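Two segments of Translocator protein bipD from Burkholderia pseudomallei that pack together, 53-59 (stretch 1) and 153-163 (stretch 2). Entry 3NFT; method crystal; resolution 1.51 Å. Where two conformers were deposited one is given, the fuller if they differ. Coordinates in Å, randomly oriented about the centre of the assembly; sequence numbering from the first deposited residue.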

ATOM      1  N   GLU A  53     -30.457  17.563  19.727  1.00  7.50           N
ATOM      2  CA  GLU A  53     -30.587  18.892  20.310  1.00  7.48           C
ATOM      3  C   GLU A  53     -31.051  19.891  19.266  1.00  7.92           C
ATOM      4  O   GLU A  53     -31.945  20.693  19.510  1.00  8.30           O
ATOM      5  N   PHE A  54     -30.430  19.822  18.094  1.00  7.53           N
ATOM      6  CA  PHE A  54     -30.805  20.699  16.976  1.00  8.19           C
ATOM      7  C   PHE A  54     -32.250  20.473  16.577  1.00  8.14           C
ATOM      8  O   PHE A  54     -33.031  21.402  16.344  1.00  9.18           O
ATOM      9  N   ALA A  55     -32.626  19.213  16.464  1.00  8.68           N
ATOM     10  CA  ALA A  55     -33.982  18.855  16.077  1.00  9.36           C
ATOM     11  C   ALA A  55     -35.013  19.388  17.058  1.00 10.26           C
ATOM     12  O   ALA A  55     -36.138  19.757  16.662  1.00 12.18           O
ATOM     13  N   SER A  56     -34.646  19.407  18.340  0.57  9.52           N
ATOM     14  CA  SER A  56     -35.552  19.834  19.404  0.57 10.30           C
ATOM     15  C   SER A  56     -35.821  21.341  19.430  0.57 10.82           C
ATOM     16  O   SER A  56     -36.778  21.799  20.043  0.57 10.60           O
ATOM     17  N   LEU A  57     -34.948  22.127  18.798  1.00 11.93           N
ATOM     18  CA  LEU A  57     -35.145  23.560  18.789  1.00 12.50           C
ATOM     19  C   LEU A  57     -36.487  23.908  18.127  1.00 12.53           C
ATOM     20  O   LEU A  57     -36.845  23.312  17.107  1.00 14.60           O
ATOM     21  N   ARG A  58     -37.228  24.826  18.738  1.00 12.33           N
ATOM     22  CA  ARG A  58     -38.498  25.290  18.221  1.00 15.05           C
ATOM     23  C   ARG A  58     -38.690  26.741  18.471  1.00 14.15           C
ATOM     24  O   ARG A  58     -38.388  27.228  19.559  1.00 13.11           O
ATOM     25  N   LEU A  59     -39.203  27.436  17.455  1.00 14.19           N
ATOM     26  CA  LEU A  59     -39.546  28.829  17.620  1.00 15.04           C
ATOM     27  C   LEU A  59     -40.838  28.982  18.421  1.00 15.35           C
ATOM     28  O   LEU A  59     -41.625  28.042  18.524  1.00 16.21           O
ATOM     29  N   SER A 153     -23.394  26.772  15.456  0.51  8.47           N
ATOM     30  CA  SER A 153     -23.618  28.201  15.283  0.51  8.54           C
ATOM     31  C   SER A 153     -25.037  28.472  14.765  1.00  8.04           C
ATOM     32  O   SER A 153     -25.645  29.486  15.096  1.00  8.61           O
ATOM     33  N   VAL A 154     -25.587  27.535  13.981  1.00  8.05           N
ATOM     34  CA  VAL A 154     -26.974  27.629  13.513  1.00  8.38           C
ATOM     35  C   VAL A 154     -27.927  27.411  14.695  1.00  7.68           C
ATOM     36  O   VAL A 154     -28.857  28.150  14.901  1.00  8.13           O
ATOM     37  N   ALA A 155     -27.629  26.423  15.532  1.00  7.50           N
ATOM     38  CA  ALA A 155     -28.416  26.257  16.760  1.00  7.47           C
ATOM     39  C   ALA A 155     -28.394  27.473  17.661  1.00  7.31           C
ATOM     40  O   ALA A 155     -29.406  27.841  18.252  1.00  8.49           O
ATOM     41  N   ASP A 156     -27.230  28.123  17.741  1.00  7.93           N
ATOM     42  CA  ASP A 156     -27.027  29.296  18.566  1.00  8.37           C
ATOM     43  C   ASP A 156     -27.904  30.439  18.021  1.00  8.45           C
ATOM     44  O   ASP A 156     -28.674  31.050  18.747  1.00  9.33           O
ATOM     45  N   VAL A 157     -27.805  30.727  16.707  1.00  9.74           N
ATOM     46  CA  VAL A 157     -28.611  31.800  16.144  1.00 10.70           C
ATOM     47  C   VAL A 157     -30.116  31.521  16.223  1.00  9.79           C
ATOM     48  O   VAL A 157     -30.901  32.444  16.473  1.00 10.01           O
ATOM     49  N   MET A 158     -30.522  30.260  16.059  0.57  8.71           N
ATOM     50  CA  MET A 158     -31.935  29.921  16.120  0.57  8.59           C
ATOM     51  C   MET A 158     -32.465  29.998  17.542  0.57  8.31           C
ATOM     52  O   MET A 158     -33.685  30.019  17.745  0.57  9.66           O
ATOM     53  N   SER A 159     -31.551  29.998  18.517  1.00  8.92           N
ATOM     54  CA  SER A 159     -31.918  30.201  19.915  1.00  9.06           C
ATOM     55  C   SER A 159     -31.997  31.717  20.201  1.00  9.03           C
ATOM     56  O   SER A 159     -32.993  32.205  20.715  1.00  9.63           O
ATOM     57  N   LYS A 160     -30.937  32.447  19.863  1.00  9.76           N
ATOM     58  CA  LYS A 160     -30.866  33.886  20.088  1.00 10.28           C
ATOM     59  C   LYS A 160     -31.997  34.645  19.419  1.00  9.47           C
ATOM     60  O   LYS A 160     -32.545  35.593  19.992  1.00 10.05           O
ATOM     61  N   LEU A 161     -32.392  34.210  18.221  1.00  9.00           N
ATOM     62  CA  LEU A 161     -33.385  34.961  17.452  1.00  8.72           C
ATOM     63  C   LEU A 161     -34.749  34.955  18.089  1.00  9.29           C
ATOM     64  O   LEU A 161     -35.565  35.810  17.835  1.00 10.79           O
ATOM     65  N   GLN A 162     -34.981  33.982  18.984  1.00  9.11           N
ATOM     66  CA  GLN A 162     -36.268  33.859  19.663  1.00  8.51           C
ATOM     67  C   GLN A 162     -36.546  35.059  20.574  1.00  8.67           C
ATOM     68  O   GLN A 162     -37.700  35.315  20.917  1.00 10.96           O
ATOM     69  N   ASP A 163     -35.496  35.789  20.946  1.00  8.93           N
ATOM     70  CA  ASP A 163     -35.685  36.989  21.755  1.00  9.59           C
ATOM     71  C   ASP A 163     -36.428  38.059  20.970  1.00  9.52           C
ATOM     72  O   ASP A 163     -36.936  39.032  21.548  1.00 11.70           O
TER

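Packing between distant segments of a chain often rests on apolar contact alone, while the polar groups nearby find their hydrogen bonds within their own segment or elsewhere. The contact between residues 53-59 and 153-163 of BipD illustrates the principle: it buries 426 Å² in total, yet no hydrogen bond crosses it.

At its centre lies Leu57, which follows the helical turn of the first stretch and directs its CA-to-CB bond toward the second. With chi1 in t and chi2 at 144°, between wells, both its methyls lie against CB of Met158, Leu57 CD2 at 3.6 Å and Leu57 CD1 at 3.8 Å. Leu57 CD1 also packs 3.5 Å from the backbone O of Ala155 and 3.3 Å from OG of Ser159. The same two oxygens are hydrogen-bonded to each other: Ser159, chi1 m, donates from OG to O of Ala155 at 2.8 Å, a bond from a side chain back to the preceding helical turn.

Phe54 extends this centre. Its CA-to-CB bond points sideways, but the t rotamer brings the ring close to the helix, beside the Val154, Ala155 and Met158 side chains. CG1 of Val154 meets the ring edge, 3.7 Å from CE1 of Phe54, and CB of Ala155 lies 4.0 Å from CD1 of Phe54. Met158, pointing toward the first stretch in an m, t, m conformation, bends its terminal methyl to the ring, with CE 3.4 Å from CZ of Phe54. SD of Met158 stands 5.2 Å from the centroid of the Phe54 ring in an oblique sulfur-aromatic arrangement. Met158 thus touches both Leu57 and Phe54, its closest approaches being by CB and CE respectively.

Farther along, Leu59 also starts sideways, and its m, t rotamer carries CD2 inward, to 3.7 Å from CD1 of Leu161 and 3.8 Å from CG of Gln162. Leu161 reaches this methyl with both chi angles in p.

Gln162 forms the polar margin. It points toward the first stretch, with chi1 m and chi2 t, and its CG lies against Leu59 CD2. NE2 of Gln162 approaches O of Arg58 to 3.2 Å, but the angle is too poor for a hydrogen bond. The amide instead donates from NE2 of Gln162 to O of Met158 at 3.0 Å, with a favourable angle of 157°, and is also bonded elsewhere in the structure. The Arg58 side chain, by contrast, starts away from the contact. Well outside the interface, Lys160 NZ and Asp156 OD1 form a salt bridge of 2.7 Å along the helix.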

ATOM      1  CB  GLU A  53     -29.268  19.360  20.909  1.00  9.00           C
ATOM      2  CG  GLU A  53     -29.405  20.580  21.782  1.00  8.70           C
ATOM      3  CD  GLU A  53     -30.192  20.371  23.059  1.00  9.93           C
ATOM      4  OE1 GLU A  53     -30.305  19.188  23.489  1.00 13.57           O
ATOM      5  OE2 GLU A  53     -30.726  21.341  23.635  1.00 10.15           O
ATOM      6  CB  PHE A  54     -29.860  20.418  15.820  1.00  8.43           C
ATOM      7  CG  PHE A  54     -29.969  21.389  14.662  1.00  7.56           C
ATOM      8  CD1 PHE A  54     -29.099  22.480  14.581  1.00  9.22           C
ATOM      9  CD2 PHE A  54     -30.883  21.182  13.646  1.00  9.50           C
ATOM     10  CE1 PHE A  54     -29.156  23.343  13.510  1.00  9.98           C
ATOM     11  CE2 PHE A  54     -30.952  22.077  12.580  1.00  7.30           C
ATOM     12  CZ  PHE A  54     -30.060  23.157  12.526  1.00  8.37           C
ATOM     13  CB  ALA A  55     -34.115  17.311  15.976  1.00  9.32           C
ATOM     14  CB  SER A  56     -35.030  19.368  20.761  0.57 10.48           C
ATOM     15  OG  SER A  56     -34.031  20.216  21.269  0.57 11.41           O
ATOM     16  CB  LEU A  57     -33.950  24.238  18.112  1.00 13.52           C
ATOM     17  CG  LEU A  57     -33.839  25.738  18.305  1.00 15.66           C
ATOM     18  CD1 LEU A  57     -32.420  26.148  18.427  1.00 17.10           C
ATOM     19  CD2 LEU A  57     -34.538  26.411  17.116  1.00 16.46           C
ATOM     20  CB  ARG A  58     -39.632  24.572  18.930  1.00 16.85           C
ATOM     21  CG  ARG A  58     -39.707  23.203  18.521  1.00 22.74           C
ATOM     22  CD  ARG A  58     -40.970  22.674  18.933  1.00 25.51           C
ATOM     23  NE  ARG A  58     -41.137  21.336  18.446  1.00 27.64           N
ATOM     24  CZ  ARG A  58     -42.237  20.638  18.706  1.00 28.46           C
ATOM     25  NH1 ARG A  58     -43.233  21.220  19.370  1.00 30.07           N
ATOM     26  NH2 ARG A  58     -42.360  19.419  18.230  1.00 29.60           N
ATOM     27  CB  LEU A  59     -39.687  29.521  16.245  1.00 15.22           C
ATOM     28  CG  LEU A  59     -38.419  29.552  15.382  1.00 15.64           C
ATOM     29  CD1 LEU A  59     -38.565  30.515  14.198  1.00 16.38           C
ATOM     30  CD2 LEU A  59     -37.148  29.876  16.101  1.00 16.01           C
ATOM     31  CB  SER A 153     -22.562  28.811  14.348  0.51  9.11           C
ATOM     32  OG  SER A 153     -22.745  28.403  13.007  0.51  9.91           O
ATOM     33  CB  VAL A 154     -27.250  26.670  12.353  1.00  8.58           C
ATOM     34  CG1 VAL A 154     -28.724  26.691  11.956  1.00  9.92           C
ATOM     35  CG2 VAL A 154     -26.364  26.985  11.127  1.00 10.38           C
ATOM     36  CB  ALA A 155     -27.963  24.995  17.504  1.00  7.99           C
ATOM     37  CB  ASP A 156     -25.542  29.668  18.515  1.00  8.60           C
ATOM     38  CG  ASP A 156     -25.124  30.698  19.547  1.00 10.83           C
ATOM     39  OD1 ASP A 156     -25.936  31.224  20.326  1.00 12.68           O
ATOM     40  OD2 ASP A 156     -23.898  30.994  19.557  1.00 16.35           O
ATOM     41  CB  VAL A 157     -28.145  32.214  14.746  1.00 11.98           C
ATOM     42  CG1 VAL A 157     -28.667  31.276  13.686  1.00 12.48           C
ATOM     43  CG2 VAL A 157     -28.582  33.661  14.468  1.00 13.60           C
ATOM     44  CB  MET A 158     -32.223  28.554  15.486  0.57  8.56           C
ATOM     45  CG  MET A 158     -31.876  28.509  14.019  0.57  9.89           C
ATOM     46  SD  MET A 158     -32.381  26.941  13.260  0.57 10.60           S
ATOM     47  CE  MET A 158     -31.501  25.729  14.243  0.57 12.14           C
ATOM     48  CB  SER A 159     -30.900  29.537  20.820  1.00  9.67           C
ATOM     49  OG  SER A 159     -30.847  28.143  20.600  1.00 10.18           O
ATOM     50  CB  LYS A 160     -29.531  34.434  19.583  1.00 10.78           C
ATOM     51  CG  LYS A 160     -28.356  34.090  20.427  1.00 15.95           C
ATOM     52  CD  LYS A 160     -27.071  34.682  19.858  1.00 21.59           C
ATOM     53  CE  LYS A 160     -26.019  34.874  20.919  1.00 26.69           C
ATOM     54  NZ  LYS A 160     -25.638  33.605  21.594  1.00 29.24           N
ATOM     55  CB  LEU A 161     -33.453  34.493  15.998  1.00  8.95           C
ATOM     56  CG  LEU A 161     -34.015  33.105  15.668  1.00 10.90           C
ATOM     57  CD1 LEU A 161     -35.542  33.146  15.667  1.00 11.84           C
ATOM     58  CD2 LEU A 161     -33.497  32.614  14.287  1.00 11.75           C
ATOM     59  CB  GLN A 162     -36.323  32.533  20.435  1.00  9.64           C
ATOM     60  CG  GLN A 162     -36.241  31.364  19.499  1.00  9.88           C
ATOM     61  CD  GLN A 162     -36.403  30.030  20.216  1.00 10.78           C
ATOM     62  OE1 GLN A 162     -37.130  29.936  21.202  1.00 14.00           O
ATOM     63  NE2 GLN A 162     -35.706  29.017  19.729  1.00 11.21           N
ATOM     64  CB  ASP A 163     -34.356  37.591  22.178  1.00 10.88           C
ATOM     65  CG  ASP A 163     -33.658  36.838  23.288  1.00 13.79           C
ATOM     66  OD1 ASP A 163     -32.504  37.192  23.593  1.00 19.14           O
ATOM     67  OD2 ASP A 163     -34.248  35.936  23.886  1.00 17.16           O
TER